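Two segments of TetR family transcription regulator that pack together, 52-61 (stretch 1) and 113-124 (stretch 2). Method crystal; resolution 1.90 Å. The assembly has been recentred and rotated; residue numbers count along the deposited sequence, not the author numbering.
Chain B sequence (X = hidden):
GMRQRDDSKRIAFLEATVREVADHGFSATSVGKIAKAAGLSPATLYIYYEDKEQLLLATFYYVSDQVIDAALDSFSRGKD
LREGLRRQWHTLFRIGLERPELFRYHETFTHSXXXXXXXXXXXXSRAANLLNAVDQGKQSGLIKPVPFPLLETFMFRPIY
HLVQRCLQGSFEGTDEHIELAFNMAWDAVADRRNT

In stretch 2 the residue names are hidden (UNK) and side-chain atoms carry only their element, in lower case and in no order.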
# COMPACT_ATOMS: atom_id res chain seq x y z
N LYS B 52 5.76 -27.17 -8.05
CA LYS B 52 5.09 -25.95 -7.68
C LYS B 52 6.02 -24.76 -7.84
O LYS B 52 5.65 -23.71 -8.39
CB LYS B 52 4.60 -26.08 -6.26
CG LYS B 52 3.83 -24.89 -5.74
CD LYS B 52 3.27 -25.17 -4.34
CE LYS B 52 2.65 -23.90 -3.72
NZ LYS B 52 2.14 -24.12 -2.35
N GLU B 53 7.25 -24.91 -7.37
CA GLU B 53 8.20 -23.80 -7.42
C GLU B 53 8.28 -23.20 -8.83
O GLU B 53 8.19 -21.97 -9.03
CB GLU B 53 9.58 -24.28 -6.97
CG GLU B 53 10.69 -23.30 -7.33
CD GLU B 53 12.06 -23.67 -6.73
OE1 GLU B 53 12.20 -24.75 -6.15
OE2 GLU B 53 13.00 -22.87 -6.85
N GLN B 54 8.48 -24.08 -9.80
CA GLN B 54 8.64 -23.65 -11.18
C GLN B 54 7.36 -23.07 -11.78
O GLN B 54 7.40 -22.12 -12.56
CB GLN B 54 9.21 -24.77 -12.05
CG GLN B 54 10.57 -25.36 -11.55
CD GLN B 54 11.65 -24.28 -11.27
OE1 GLN B 54 11.65 -23.22 -11.89
NE2 GLN B 54 12.55 -24.56 -10.33
N LEU B 55 6.21 -23.60 -11.38
CA LEU B 55 4.92 -23.06 -11.84
C LEU B 55 4.64 -21.67 -11.28
O LEU B 55 4.24 -20.75 -12.00
CB LEU B 55 3.80 -24.01 -11.46
CG LEU B 55 2.39 -23.53 -11.88
CD1 LEU B 55 2.30 -23.05 -13.36
CD2 LEU B 55 1.41 -24.68 -11.61
N LEU B 56 4.94 -21.48 -10.01
CA LEU B 56 4.81 -20.15 -9.37
C LEU B 56 5.70 -19.10 -10.05
O LEU B 56 5.28 -17.98 -10.29
CB LEU B 56 5.13 -20.24 -7.89
CG LEU B 56 4.24 -21.07 -6.98
CD1 LEU B 56 4.70 -20.98 -5.50
CD2 LEU B 56 2.70 -20.78 -7.08
N LEU B 57 6.95 -19.46 -10.38
CA LEU B 57 7.85 -18.57 -11.06
C LEU B 57 7.37 -18.26 -12.47
O LEU B 57 7.35 -17.09 -12.86
CB LEU B 57 9.27 -19.15 -11.15
CG LEU B 57 10.38 -18.23 -11.65
CD1 LEU B 57 10.38 -16.82 -10.94
CD2 LEU B 57 11.72 -18.96 -11.48
N ALA B 58 7.02 -19.29 -13.24
CA ALA B 58 6.49 -19.11 -14.61
C ALA B 58 5.24 -18.21 -14.60
O ALA B 58 5.01 -17.41 -15.52
CB ALA B 58 6.18 -20.51 -15.28
N THR B 59 4.41 -18.37 -13.58
CA THR B 59 3.20 -17.58 -13.42
C THR B 59 3.59 -16.13 -13.14
O THR B 59 2.97 -15.20 -13.66
CB THR B 59 2.25 -18.14 -12.30
OG1 THR B 59 1.83 -19.49 -12.64
CG2 THR B 59 0.94 -17.30 -12.19
N PHE B 60 4.60 -15.92 -12.30
CA PHE B 60 5.05 -14.57 -12.01
C PHE B 60 5.52 -13.89 -13.32
O PHE B 60 5.15 -12.74 -13.61
CB PHE B 60 6.13 -14.55 -10.96
CG PHE B 60 6.61 -13.17 -10.63
CD1 PHE B 60 5.81 -12.34 -9.93
CD2 PHE B 60 7.80 -12.71 -11.11
CE1 PHE B 60 6.23 -11.03 -9.62
CE2 PHE B 60 8.23 -11.42 -10.80
CZ PHE B 60 7.45 -10.60 -10.08
N TYR B 61 6.29 -14.61 -14.12
CA TYR B 61 6.74 -14.07 -15.41
C TYR B 61 5.65 -13.85 -16.42
O TYR B 61 5.68 -12.88 -17.20
CB TYR B 61 7.83 -14.94 -16.02
CG TYR B 61 9.13 -14.90 -15.29
CD1 TYR B 61 9.61 -13.70 -14.77
CD2 TYR B 61 9.93 -16.02 -15.18
CE1 TYR B 61 10.83 -13.64 -14.11
CE2 TYR B 61 11.17 -15.96 -14.53
CZ TYR B 61 11.61 -14.76 -14.00
OH TYR B 61 12.82 -14.68 -13.36
N UNK B 113 8.83 -14.91 0.11
CA UNK B 113 10.17 -15.49 0.06
C UNK B 113 10.55 -16.05 -1.31
O UNK B 113 11.73 -16.32 -1.53
c UNK B 113 10.33 -16.58 1.13
N UNK B 114 9.59 -16.24 -2.23
CA UNK B 114 9.94 -16.66 -3.60
C UNK B 114 10.66 -15.58 -4.39
O UNK B 114 11.25 -15.86 -5.43
c UNK B 114 8.69 -17.08 -4.43
c UNK B 114 7.53 -21.69 -2.98
c UNK B 114 9.55 -20.21 -4.32
c UNK B 114 7.97 -18.21 -3.86
c UNK B 114 6.77 -18.18 -3.26
c UNK B 114 8.65 -22.31 -3.46
c UNK B 114 7.42 -20.31 -3.19
c UNK B 114 9.67 -21.58 -4.12
c UNK B 114 8.40 -19.57 -3.86
n UNK B 114 6.43 -19.45 -2.83
N UNK B 115 10.55 -14.34 -3.94
CA UNK B 115 11.10 -13.21 -4.68
C UNK B 115 12.60 -13.10 -4.40
O UNK B 115 13.04 -13.29 -3.27
c UNK B 115 10.38 -11.90 -4.29
se UNK B 115 10.26 -10.89 -6.96
c UNK B 115 10.82 -9.09 -7.54
c UNK B 115 10.79 -10.70 -5.10
N UNK B 116 13.36 -12.81 -5.45
CA UNK B 116 14.79 -12.63 -5.33
C UNK B 116 15.23 -11.40 -6.16
O UNK B 116 14.54 -11.00 -7.10
c UNK B 116 15.57 -13.85 -5.85
o UNK B 116 15.44 -13.93 -7.28
c UNK B 116 15.11 -15.21 -5.19
N UNK B 117 16.41 -10.82 -5.82
CA UNK B 117 16.96 -9.73 -6.64
C UNK B 117 17.15 -10.08 -8.12
O UNK B 117 17.03 -9.20 -8.97
c UNK B 117 18.32 -9.47 -5.98
c UNK B 117 17.21 -11.07 -4.61
c UNK B 117 18.12 -9.89 -4.54
N UNK B 118 17.47 -11.33 -8.43
CA UNK B 118 17.64 -11.77 -9.81
C UNK B 118 16.31 -11.69 -10.60
O UNK B 118 16.29 -11.36 -11.78
o UNK B 118 19.16 -16.23 -11.25
c UNK B 118 18.42 -13.91 -11.16
c UNK B 118 18.13 -13.22 -9.79
o UNK B 118 17.01 -15.84 -10.97
c UNK B 118 18.19 -15.44 -11.12
N UNK B 119 15.20 -12.04 -9.94
CA UNK B 119 13.88 -11.99 -10.58
C UNK B 119 13.53 -10.51 -10.88
O UNK B 119 13.16 -10.17 -12.00
c UNK B 119 12.34 -14.94 -8.62
c UNK B 119 12.82 -12.69 -9.74
c UNK B 119 11.40 -12.45 -10.33
c UNK B 119 13.13 -14.20 -9.67
N UNK B 120 13.70 -9.68 -9.86
CA UNK B 120 13.58 -8.22 -9.92
C UNK B 120 14.34 -7.68 -11.10
O UNK B 120 13.76 -6.99 -11.92
n UNK B 120 13.75 -4.51 -6.94
c UNK B 120 14.17 -7.61 -8.66
c UNK B 120 14.27 -6.09 -8.64
c UNK B 120 13.28 -5.49 -7.71
o UNK B 120 12.12 -5.90 -7.64
N UNK B 121 15.62 -8.04 -11.20
CA UNK B 121 16.49 -7.58 -12.28
C UNK B 121 15.96 -7.99 -13.64
O UNK B 121 15.99 -7.18 -14.60
c UNK B 121 17.93 -8.12 -12.09
N UNK B 122 15.46 -9.23 -13.73
CA UNK B 122 14.90 -9.71 -15.01
C UNK B 122 13.69 -8.83 -15.45
O UNK B 122 13.56 -8.49 -16.62
c UNK B 122 10.52 -12.31 -17.75
c UNK B 122 13.95 -11.83 -16.19
c UNK B 122 14.50 -11.18 -14.90
n UNK B 122 9.75 -11.31 -17.33
n UNK B 122 10.05 -13.19 -18.62
n UNK B 122 11.78 -12.43 -17.32
c UNK B 122 12.44 -11.53 -16.37
N UNK B 123 12.80 -8.52 -14.53
CA UNK B 123 11.67 -7.61 -14.84
C UNK B 123 12.14 -6.16 -15.21
O UNK B 123 11.61 -5.54 -16.15
o UNK B 123 9.72 -9.55 -14.60
c UNK B 123 10.70 -7.57 -13.67
n UNK B 123 8.70 -8.68 -12.79
c UNK B 123 9.67 -8.71 -13.72
N UNK B 124 13.11 -5.64 -14.47
CA UNK B 124 13.70 -4.31 -14.78
C UNK B 124 14.32 -4.31 -16.19
O UNK B 124 14.17 -3.35 -16.97
o UNK B 124 14.40 -2.67 -10.19
o UNK B 124 16.14 -3.49 -11.23
c UNK B 124 14.70 -3.89 -13.70
c UNK B 124 14.00 -3.62 -12.36
c UNK B 124 14.93 -3.23 -11.18

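Position 113 carries a single side-chain carbon, out of reach of stretch 1; one carbon means Ala113. At position 114 one carbon leads into fused five- and six-membered rings holding eight carbons and one nitrogen, an indole, so this is Trp114. Its CB points toward stretch 1, and Leu56 CD1 sits 3.9 Å from the centroid of the five-membered ring, 30° off the normal, a CH-pi contact over the face; Glu53 CG reaches 3.8 Å from Trp114 CZ3.

Position 115 is an unbranched chain of two carbons, selenium and a terminal carbon: Met115, present as selenomethionine. Its SE lies 4.2 Å from Phe60 CZ and approaches that ring obliquely. Position 116 has one carbon bearing an oxygen and a carbon, which gives Thr116; it makes no contact with stretch 1. Its OG1 instead accepts from the backbone N of position 119 at 3.3 Å, capping the helix that begins at the next residue. There, at 117, three carbons close a ring onto the backbone nitrogen: Pro117. Position 118 has three carbons, the third carrying two oxygens, hence a carboxylate; the chain length makes it Glu118, which makes no contact with stretch 1.

Position 119 has four carbons forked at the first, one arm two carbons long, the pattern of Ile119. Buried and directed toward stretch 1, it places CG2 3.4 Å from Phe60 CE2, CD1 3.6 Å from Leu57 CD1, and CG1 3.7 Å from Tyr61 OH. Position 120 shows three carbons, the third with one oxygen and one nitrogen; this amide is Gln120, pointing away. A lone carbon at 121 identifies Ala121.

Position 122 has three carbons, a nitrogen, and a carbon with two more nitrogens: Arg122. Its guanidinium lies flat on the Tyr61 ring, planes at 22° and centres 4.0 Å apart, with Arg122 CZ 3.4 Å from Tyr61 CD1. Position 123 has two carbons, the second carrying oxygen and nitrogen, so Asn123; ND2 comes 3.4 Å from Phe60 CE2, while OD1 accepts from Arg122 NH1 at 3.2 Å. Position 124 repeats the three-carbon carboxylate, Glu124, out of reach.

The helix axes cross at -28° and approach no closer than 12.1 Å, so side chains must span the gap. No hydrogen bond crosses it. Ile119 fills the middle against Leu57, Phe60 and Tyr61, Trp114 covers Leu56, and the stacked Arg122 adds an off-centre cation-pi contact; together the two stretches bury 519 Å².

Stretch 2 (113-124) AWMTPEIQARNE
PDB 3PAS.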